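Local coordinates for protein ABC-type metal ion transport system, periplasmic component (Vibrio vulnificus, PDB 3K2D) that binds methionine, probably as the periplasmic substrate-binding component of an ABC transporter, and is a lipoprotein that activates Toll-like receptor 2, at residues D4-V8 and G33-E37; Y87-S93 and A170-T176. The protein carries 4 engineered substitutions. One frame throughout, in Å; residues are numbered along the deposited sequence.

Contacts 1 and 2 lie on opposite sides of the chain's centre, with their own centres about 36 Å apart and their nearest atoms about 15 Å apart, so neither touches the other. Each belongs to a different one of the two mixed five-stranded sheets. Contact 1 starts a parallel pair at the edge of the first sheet, at the surface, its centre about 26 Å from the centre of the chain. Contact 2 is a buried antiparallel pair inside the second sheet, its centre about 12 Å from the centre of the chain. Contact 2 reaches the methionine pocket and supplies Tyr87 and Asn175, two of its eleven residues; contact 1 supplies none.

Contact 1 of 2, residues D4-V8 and G33-E37; sequences DTSKV and GLDVE
Val8 turns its CG1 methyl toward two residues of 33-37 at once, with its CG1 3.7 Å from Leu34 CD2 and also 3.7 Å from Val36 CG2. Its first torsion explains this double role: at chi1 61°, CG1 stands between the backbone N and the carbonyl carbon. The Val8 and Leu34 side chains meet at about a right angle, methyl against methyl, whereas Val8 and Val36 lie on the same face of the sheet as a parallel bridged pair. Two backbone bonds fix that register. Val8 N donates to Asp35 O at 3.2 Å, and Glu37 N donates to Val8 O at 3.0 Å, with an N-H...O angle of 168°. Segment 33-37 is thus gripped on both sides of Val36, the pattern of a parallel bridge, one residue bonded to the neighbours before and after its partner. Since helix 16-32 connects strand 8-13 to the neighbouring parallel strand 36-41, this is the opening of a beta-alpha-beta crossover. The helix also packs on the apolar group: Leu34 touches Ala28 and Val36 touches Ala25.

The other side of the contact is polar. Lys7 lies obliquely across Asp35, with Lys7 CG 3.9 Å from Asp35 CB, and its chain runs on extended. The Asp35 carboxylate reaches back along 4-8, where a water donates to Asp35 OD2 at 2.6 Å and to Ser6 O at 2.7 Å, joining the loop ahead of strand 8-13 to the approach to strand 36-41.

Lys7 NZ is 5.4 Å from Glu37 OE1, and it stays apart from the Asp35 carboxylate too. No salt bridge forms; these opposite charges probably contribute only a diffuse attraction at this surface, while the backbone bonds and the Val8 methyl contacts define the pairing.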
ATOM      1  N   ASP A   4      28.360   3.962  18.101  1.00 40.37           N
ATOM      2  CA  ASP A   4      27.287   4.510  17.273  1.00 40.57           C
ATOM      3  C   ASP A   4      26.182   5.282  17.983  1.00 40.33           C
ATOM      4  O   ASP A   4      25.896   5.064  19.161  1.00 40.03           O
ATOM      5  CB  ASP A   4      26.663   3.402  16.425  1.00 41.07           C
ATOM      6  CG  ASP A   4      27.448   3.134  15.156  1.00 43.42           C
ATOM      7  OD1 ASP A   4      27.229   2.083  14.517  1.00 43.59           O
ATOM      8  OD2 ASP A   4      28.283   3.988  14.793  1.00 45.20           O
ATOM      9  N   THR A   5      25.569   6.194  17.235  1.00 39.52           N
ATOM     10  CA  THR A   5      24.480   7.016  17.740  1.00 39.44           C
ATOM     11  C   THR A   5      23.267   6.144  18.068  1.00 38.54           C
ATOM     12  O   THR A   5      23.045   5.098  17.452  1.00 37.18           O
ATOM     13  CB  THR A   5      24.064   8.088  16.691  1.00 40.87           C
ATOM     14  OG1 THR A   5      25.072   9.105  16.613  1.00 43.25           O
ATOM     15  CG2 THR A   5      22.745   8.733  17.064  1.00 40.26           C
ATOM     16  N   SER A   6      22.496   6.580  19.057  1.00 37.28           N
ATOM     17  CA  SER A   6      21.290   5.877  19.458  1.00 36.05           C
ATOM     18  C   SER A   6      20.257   6.095  18.345  1.00 35.15           C
ATOM     19  O   SER A   6      19.910   7.233  18.039  1.00 35.51           O
ATOM     20  CB  SER A   6      20.781   6.459  20.776  1.00 35.75           C
ATOM     21  OG  SER A   6      19.540   5.886  21.134  1.00 37.76           O
ATOM     22  N   LYS A   7      19.769   5.018  17.736  1.00 33.08           N
ATOM     23  CA  LYS A   7      18.804   5.173  16.655  1.00 32.20           C
ATOM     24  C   LYS A   7      17.547   4.324  16.782  1.00 30.38           C
ATOM     25  O   LYS A   7      17.483   3.396  17.582  1.00 32.70           O
ATOM     26  CB  LYS A   7      19.484   4.893  15.312  1.00 32.53           C
ATOM     27  CG  LYS A   7      20.632   5.846  15.027  1.00 35.12           C
ATOM     28  CD  LYS A   7      21.095   5.793  13.577  1.00 35.83           C
ATOM     29  CE  LYS A   7      22.273   6.731  13.353  1.00 37.01           C
ATOM     30  NZ  LYS A   7      22.625   6.868  11.911  1.00 38.47           N
ATOM     31  N   VAL A   8      16.536   4.666  15.998  1.00 26.63           N
ATOM     32  CA  VAL A   8      15.284   3.930  16.014  1.00 24.90           C
ATOM     33  C   VAL A   8      15.065   3.394  14.601  1.00 23.98           C
ATOM     34  O   VAL A   8      15.212   4.128  13.621  1.00 24.04           O
ATOM     35  CB  VAL A   8      14.104   4.844  16.453  1.00 23.30           C
ATOM     36  CG1 VAL A   8      13.935   5.992  15.491  1.00 25.27           C
ATOM     37  CG2 VAL A   8      12.837   4.050  16.538  1.00 23.28           C
ATOM     38  N   GLY A  33      15.428  16.095  16.900  1.00 26.12           N
ATOM     39  CA  GLY A  33      16.727  15.526  17.202  1.00 24.62           C
ATOM     40  C   GLY A  33      16.596  14.025  17.334  1.00 23.70           C
ATOM     41  O   GLY A  33      17.285  13.396  18.125  1.00 22.90           O
ATOM     42  N   LEU A  34      15.693  13.461  16.540  1.00 24.09           N
ATOM     43  CA  LEU A  34      15.424  12.032  16.538  1.00 23.32           C
ATOM     44  C   LEU A  34      16.211  11.387  15.406  1.00 22.42           C
ATOM     45  O   LEU A  34      15.954  11.659  14.239  1.00 21.68           O
ATOM     46  CB  LEU A  34      13.928  11.791  16.309  1.00 22.93           C
ATOM     47  CG  LEU A  34      13.223  10.555  16.884  1.00 23.57           C
ATOM     48  CD1 LEU A  34      12.048  10.229  15.975  1.00 22.35           C
ATOM     49  CD2 LEU A  34      14.151   9.361  16.979  1.00 23.06           C
ATOM     50  N   ASP A  35      17.172  10.541  15.743  1.00 23.98           N
ATOM     51  CA  ASP A  35      17.953   9.879  14.710  1.00 25.44           C
ATOM     52  C   ASP A  35      17.222   8.643  14.216  1.00 25.60           C
ATOM     53  O   ASP A  35      16.962   7.717  14.980  1.00 27.22           O
ATOM     54  CB  ASP A  35      19.337   9.511  15.237  1.00 27.11           C
ATOM     55  CG  ASP A  35      20.228  10.726  15.403  1.00 29.56           C
ATOM     56  OD1 ASP A  35      20.229  11.583  14.491  1.00 31.65           O
ATOM     57  OD2 ASP A  35      20.926  10.826  16.431  1.00 30.64           O
ATOM     58  N   VAL A  36      16.882   8.638  12.933  1.00 23.45           N
ATOM     59  CA  VAL A  36      16.158   7.520  12.365  1.00 24.62           C
ATOM     60  C   VAL A  36      16.957   6.737  11.338  1.00 25.02           C
ATOM     61  O   VAL A  36      17.743   7.293  10.576  1.00 25.40           O
ATOM     62  CB  VAL A  36      14.842   7.997  11.701  1.00 25.65           C
ATOM     63  CG1 VAL A  36      14.170   6.847  10.954  1.00 23.62           C
ATOM     64  CG2 VAL A  36      13.908   8.548  12.759  1.00 25.26           C
ATOM     65  N   GLU A  37      16.752   5.429  11.346  1.00 25.09           N
ATOM     66  CA  GLU A  37      17.403   4.543  10.400  1.00 25.12           C
ATOM     67  C   GLU A  37      16.314   3.816   9.631  1.00 23.43           C
ATOM     68  O   GLU A  37      15.552   3.038  10.198  1.00 22.75           O
ATOM     69  CB  GLU A  37      18.294   3.527  11.112  1.00 25.49           C
ATOM     70  CG  GLU A  37      18.566   2.302  10.270  1.00 28.74           C
ATOM     71  CD  GLU A  37      19.734   1.495  10.771  1.00 31.99           C
ATOM     72  OE1 GLU A  37      20.889   1.954  10.598  1.00 35.65           O
ATOM     73  OE2 GLU A  37      19.501   0.410  11.343  1.00 32.19           O
TER
HETATM   74  O   HOH W   1      19.965   9.892  18.716  1.00 21.08           O

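Contact 2 of 2, residues Y87-S93 and A170-T176. With MET (methionine), chain C.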
ATOM      1  N   TYR A  87      -3.266   6.233  -1.051  1.00 18.03           N
ATOM      2  CA  TYR A  87      -2.709   6.002  -2.371  1.00 15.78           C
ATOM      3  C   TYR A  87      -3.789   5.327  -3.216  1.00 15.65           C
ATOM      4  O   TYR A  87      -3.790   4.113  -3.393  1.00 14.95           O
ATOM      5  CB  TYR A  87      -1.465   5.120  -2.271  1.00 16.70           C
ATOM      6  CG  TYR A  87      -0.278   5.768  -1.574  1.00 17.77           C
ATOM      7  CD1 TYR A  87       0.490   6.744  -2.206  1.00 16.43           C
ATOM      8  CD2 TYR A  87       0.085   5.383  -0.280  1.00 18.73           C
ATOM      9  CE1 TYR A  87       1.595   7.319  -1.568  1.00 17.21           C
ATOM     10  CE2 TYR A  87       1.180   5.947   0.368  1.00 17.00           C
ATOM     11  CZ  TYR A  87       1.933   6.909  -0.276  1.00 19.05           C
ATOM     12  OH  TYR A  87       3.030   7.441   0.373  1.00 19.16           O
ATOM     13  N   PRO A  88      -4.744   6.115  -3.725  1.00 14.49           N
ATOM     14  CA  PRO A  88      -5.820   5.564  -4.549  1.00 15.56           C
ATOM     15  C   PRO A  88      -5.281   4.595  -5.603  1.00 14.75           C
ATOM     16  O   PRO A  88      -4.671   5.001  -6.583  1.00 16.92           O
ATOM     17  CB  PRO A  88      -6.446   6.815  -5.158  1.00 15.93           C
ATOM     18  CG  PRO A  88      -6.305   7.817  -4.040  1.00 14.79           C
ATOM     19  CD  PRO A  88      -4.883   7.576  -3.585  1.00 14.44           C
ATOM     20  N   ILE A  89      -5.524   3.311  -5.395  1.00 14.80           N
ATOM     21  CA  ILE A  89      -5.041   2.287  -6.306  1.00 14.89           C
ATOM     22  C   ILE A  89      -5.652   2.449  -7.689  1.00 15.54           C
ATOM     23  O   ILE A  89      -6.777   2.927  -7.829  1.00 16.29           O
ATOM     24  CB  ILE A  89      -5.344   0.870  -5.742  1.00 14.91           C
ATOM     25  CG1 ILE A  89      -4.434  -0.152  -6.417  1.00 15.74           C
ATOM     26  CG2 ILE A  89      -6.817   0.507  -5.949  1.00 12.38           C
ATOM     27  CD1 ILE A  89      -3.883  -1.191  -5.450  1.00 17.06           C
ATOM     28  N   ALA A  90      -4.908   2.052  -8.711  1.00 15.22           N
ATOM     29  CA  ALA A  90      -5.400   2.176 -10.071  1.00 16.14           C
ATOM     30  C   ALA A  90      -5.163   0.935 -10.903  1.00 17.48           C
ATOM     31  O   ALA A  90      -4.342   0.073 -10.561  1.00 16.74           O
ATOM     32  CB  ALA A  90      -4.741   3.359 -10.748  1.00 15.95           C
ATOM     33  N   GLY A  91      -5.902   0.852 -12.004  1.00 18.14           N
ATOM     34  CA  GLY A  91      -5.732  -0.253 -12.925  1.00 17.80           C
ATOM     35  C   GLY A  91      -4.905   0.283 -14.079  1.00 17.80           C
ATOM     36  O   GLY A  91      -5.220   1.339 -14.621  1.00 17.99           O
ATOM     37  N   TYR A  92      -3.839  -0.418 -14.445  1.00 18.19           N
ATOM     38  CA  TYR A  92      -2.996   0.021 -15.547  1.00 17.86           C
ATOM     39  C   TYR A  92      -3.053  -0.967 -16.706  1.00 20.19           C
ATOM     40  O   TYR A  92      -3.581  -2.075 -16.566  1.00 20.26           O
ATOM     41  CB  TYR A  92      -1.550   0.181 -15.086  1.00 17.40           C
ATOM     42  CG  TYR A  92      -1.372   1.101 -13.903  1.00 17.33           C
ATOM     43  CD1 TYR A  92      -1.528   0.628 -12.595  1.00 16.45           C
ATOM     44  CD2 TYR A  92      -1.039   2.445 -14.085  1.00 16.10           C
ATOM     45  CE1 TYR A  92      -1.354   1.471 -11.499  1.00 13.33           C
ATOM     46  CE2 TYR A  92      -0.861   3.295 -12.993  1.00 13.95           C
ATOM     47  CZ  TYR A  92      -1.020   2.796 -11.703  1.00 11.76           C
ATOM     48  OH  TYR A  92      -0.845   3.624 -10.626  1.00 10.19           O
ATOM     49  N   SER A  93      -2.495  -0.568 -17.848  1.00 20.93           N
ATOM     50  CA  SER A  93      -2.500  -1.419 -19.031  1.00 21.87           C
ATOM     51  C   SER A  93      -1.567  -0.957 -20.141  1.00 23.31           C
ATOM     52  O   SER A  93      -1.448   0.232 -20.416  1.00 23.15           O
ATOM     53  CB  SER A  93      -3.918  -1.504 -19.595  1.00 21.06           C
ATOM     54  OG  SER A  93      -3.926  -2.199 -20.826  1.00 19.68           O
ATOM     55  N   ALA A 170      -4.380  -8.315 -19.893  1.00 22.00           N
ATOM     56  CA  ALA A 170      -4.947  -7.144 -20.541  1.00 21.90           C
ATOM     57  C   ALA A 170      -4.879  -5.910 -19.650  1.00 22.83           C
ATOM     58  O   ALA A 170      -4.748  -4.781 -20.138  1.00 22.70           O
ATOM     59  CB  ALA A 170      -6.390  -7.419 -20.930  1.00 20.67           C
ATOM     60  N   LEU A 171      -4.951  -6.122 -18.342  1.00 22.47           N
ATOM     61  CA  LEU A 171      -4.934  -5.005 -17.412  1.00 22.16           C
ATOM     62  C   LEU A 171      -4.653  -5.474 -15.983  1.00 20.06           C
ATOM     63  O   LEU A 171      -5.090  -6.547 -15.576  1.00 20.24           O
ATOM     64  CB  LEU A 171      -6.284  -4.279 -17.510  1.00 23.39           C
ATOM     65  CG  LEU A 171      -6.580  -3.035 -16.673  1.00 26.23           C
ATOM     66  CD1 LEU A 171      -7.543  -2.143 -17.438  1.00 26.32           C
ATOM     67  CD2 LEU A 171      -7.157  -3.441 -15.313  1.00 24.81           C
ATOM     68  N   SER A 172      -3.922  -4.664 -15.227  1.00 19.13           N
ATOM     69  CA  SER A 172      -3.569  -5.010 -13.855  1.00 17.75           C
ATOM     70  C   SER A 172      -3.777  -3.880 -12.868  1.00 16.80           C
ATOM     71  O   SER A 172      -3.406  -2.740 -13.126  1.00 15.80           O
ATOM     72  CB  SER A 172      -2.100  -5.424 -13.770  1.00 18.73           C
ATOM     73  OG  SER A 172      -1.791  -6.465 -14.673  1.00 22.90           O
ATOM     74  N   ILE A 173      -4.373  -4.211 -11.728  1.00 17.09           N
ATOM     75  CA  ILE A 173      -4.580  -3.244 -10.661  1.00 16.02           C
ATOM     76  C   ILE A 173      -3.334  -3.407  -9.795  1.00 17.22           C
ATOM     77  O   ILE A 173      -3.110  -4.463  -9.205  1.00 18.81           O
ATOM     78  CB  ILE A 173      -5.873  -3.556  -9.876  1.00 15.06           C
ATOM     79  CG1 ILE A 173      -7.082  -3.219 -10.766  1.00 13.57           C
ATOM     80  CG2 ILE A 173      -5.913  -2.760  -8.573  1.00 11.91           C
ATOM     81  CD1 ILE A 173      -8.428  -3.567 -10.163  1.00 15.51           C
ATOM     82  N   ILE A 174      -2.513  -2.362  -9.752  1.00 18.07           N
ATOM     83  CA  ILE A 174      -1.253  -2.394  -9.022  1.00 17.63           C
ATOM     84  C   ILE A 174      -1.176  -1.357  -7.916  1.00 18.64           C
ATOM     85  O   ILE A 174      -1.566  -0.210  -8.122  1.00 20.62           O
ATOM     86  CB  ILE A 174      -0.078  -2.121  -9.991  1.00 17.87           C
ATOM     87  CG1 ILE A 174      -0.185  -3.042 -11.210  1.00 18.34           C
ATOM     88  CG2 ILE A 174       1.245  -2.310  -9.277  1.00 14.60           C
ATOM     89  CD1 ILE A 174       0.862  -2.779 -12.292  1.00 18.09           C
ATOM     90  N   ASN A 175      -0.673  -1.763  -6.747  1.00 17.33           N
ATOM     91  CA  ASN A 175      -0.494  -0.851  -5.619  1.00 15.50           C
ATOM     92  C   ASN A 175       0.506   0.198  -6.121  1.00 15.65           C
ATOM     93  O   ASN A 175       1.459  -0.145  -6.827  1.00 15.98           O
ATOM     94  CB  ASN A 175       0.122  -1.588  -4.413  1.00 13.99           C
ATOM     95  CG  ASN A 175      -0.781  -2.676  -3.850  1.00 14.00           C
ATOM     96  OD1 ASN A 175      -1.721  -2.400  -3.102  1.00 16.21           O
ATOM     97  ND2 ASN A 175      -0.502  -3.920  -4.209  1.00 10.71           N
ATOM     98  N   THR A 176       0.302   1.464  -5.770  1.00 14.95           N
ATOM     99  CA  THR A 176       1.218   2.515  -6.219  1.00 15.72           C
ATOM    100  C   THR A 176       2.639   2.234  -5.722  1.00 15.51           C
ATOM    101  O   THR A 176       3.622   2.678  -6.303  1.00 15.59           O
ATOM    102  CB  THR A 176       0.748   3.910  -5.727  1.00 16.78           C
ATOM    103  OG1 THR A 176      -0.525   4.223  -6.308  1.00 13.82           O
ATOM    104  CG2 THR A 176       1.747   4.979  -6.115  1.00 16.37           C
TER
HETATM  105  N   MET C 266       0.455   0.963   0.185  1.00 11.46           N
HETATM  106  CA  MET C 266      -0.711   0.121  -0.285  1.00 12.66           C
HETATM  107  C   MET C 266      -1.704   1.039  -0.905  1.00 13.50           C
HETATM  108  O   MET C 266      -1.963   2.133  -0.334  1.00 11.22           O
HETATM  109  CB  MET C 266      -1.459  -0.590   0.824  1.00 11.70           C
HETATM  110  CG  MET C 266      -0.669  -1.580   1.555  1.00  8.93           C
HETATM  111  SD  MET C 266      -1.697  -2.696   2.442  1.00  1.00           S
HETATM  112  CE  MET C 266      -0.289  -3.564   3.027  1.00  1.77           C
HETATM  113  OXT MET C 266      -2.264   0.681  -1.951  1.00 15.33           O
HETATM  114  O   HOH W   2      -2.010   2.254  -3.972  1.00 12.53           O
HETATM  115  O   HOH W   3      -1.630   2.497  -8.101  1.00 11.87           O
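Tyr87 and Thr176 approach each other at the ligand end of an antiparallel strand pair in an alpha/beta lobe of the periplasmic binding protein type. One water links both to the bound methionine: it donates to Tyr87 O and, at 2.6 Å, to the ligand OXT, and accepts from Thr176 N at 3.0 Å. Because Thr176 opens helix 176-179, this relay sets the ligand carboxylate near a helix N terminus, which probably helps to balance its charge; Arg119 and Thr177 bond to the ligand directly. The other carboxylate oxygen, the ligand O, lies at the edge of the Tyr87 ring, 3.6 Å from Tyr87 CB.

Behind this shell a second water sits in the plane of the Tyr92 ring, at its hydroxyl edge. It donates to Ile174 O at 2.7 Å and also bonds to Tyr92 OH and Thr176 OG1, so three buried polar groups are satisfied at one point. With chi1 -55° the ring lies along the neighbouring strand, crossing the Ile174 side chain at about a right angle. On the opposite face of the sheet, the face of Ile173, Ile89 CG1 lies 3.7 Å from Ile173 CG2, the two side chains also crossing nearly perpendicularly.

Further out, strands 90-92 and 171-174 hold these groups in register. Tyr92 and Ser172 form a hydrogen-bonded pair, Tyr92 N donating to Ser172 O at 2.7 Å almost straight (174°) and Ser172 N returning a bond to Tyr92 O. At the far end Ser93 OG, which also bonds the backbone of Gln95 and Val96, donates to Ala170 O at 2.8 Å, nearly along the C=O axis.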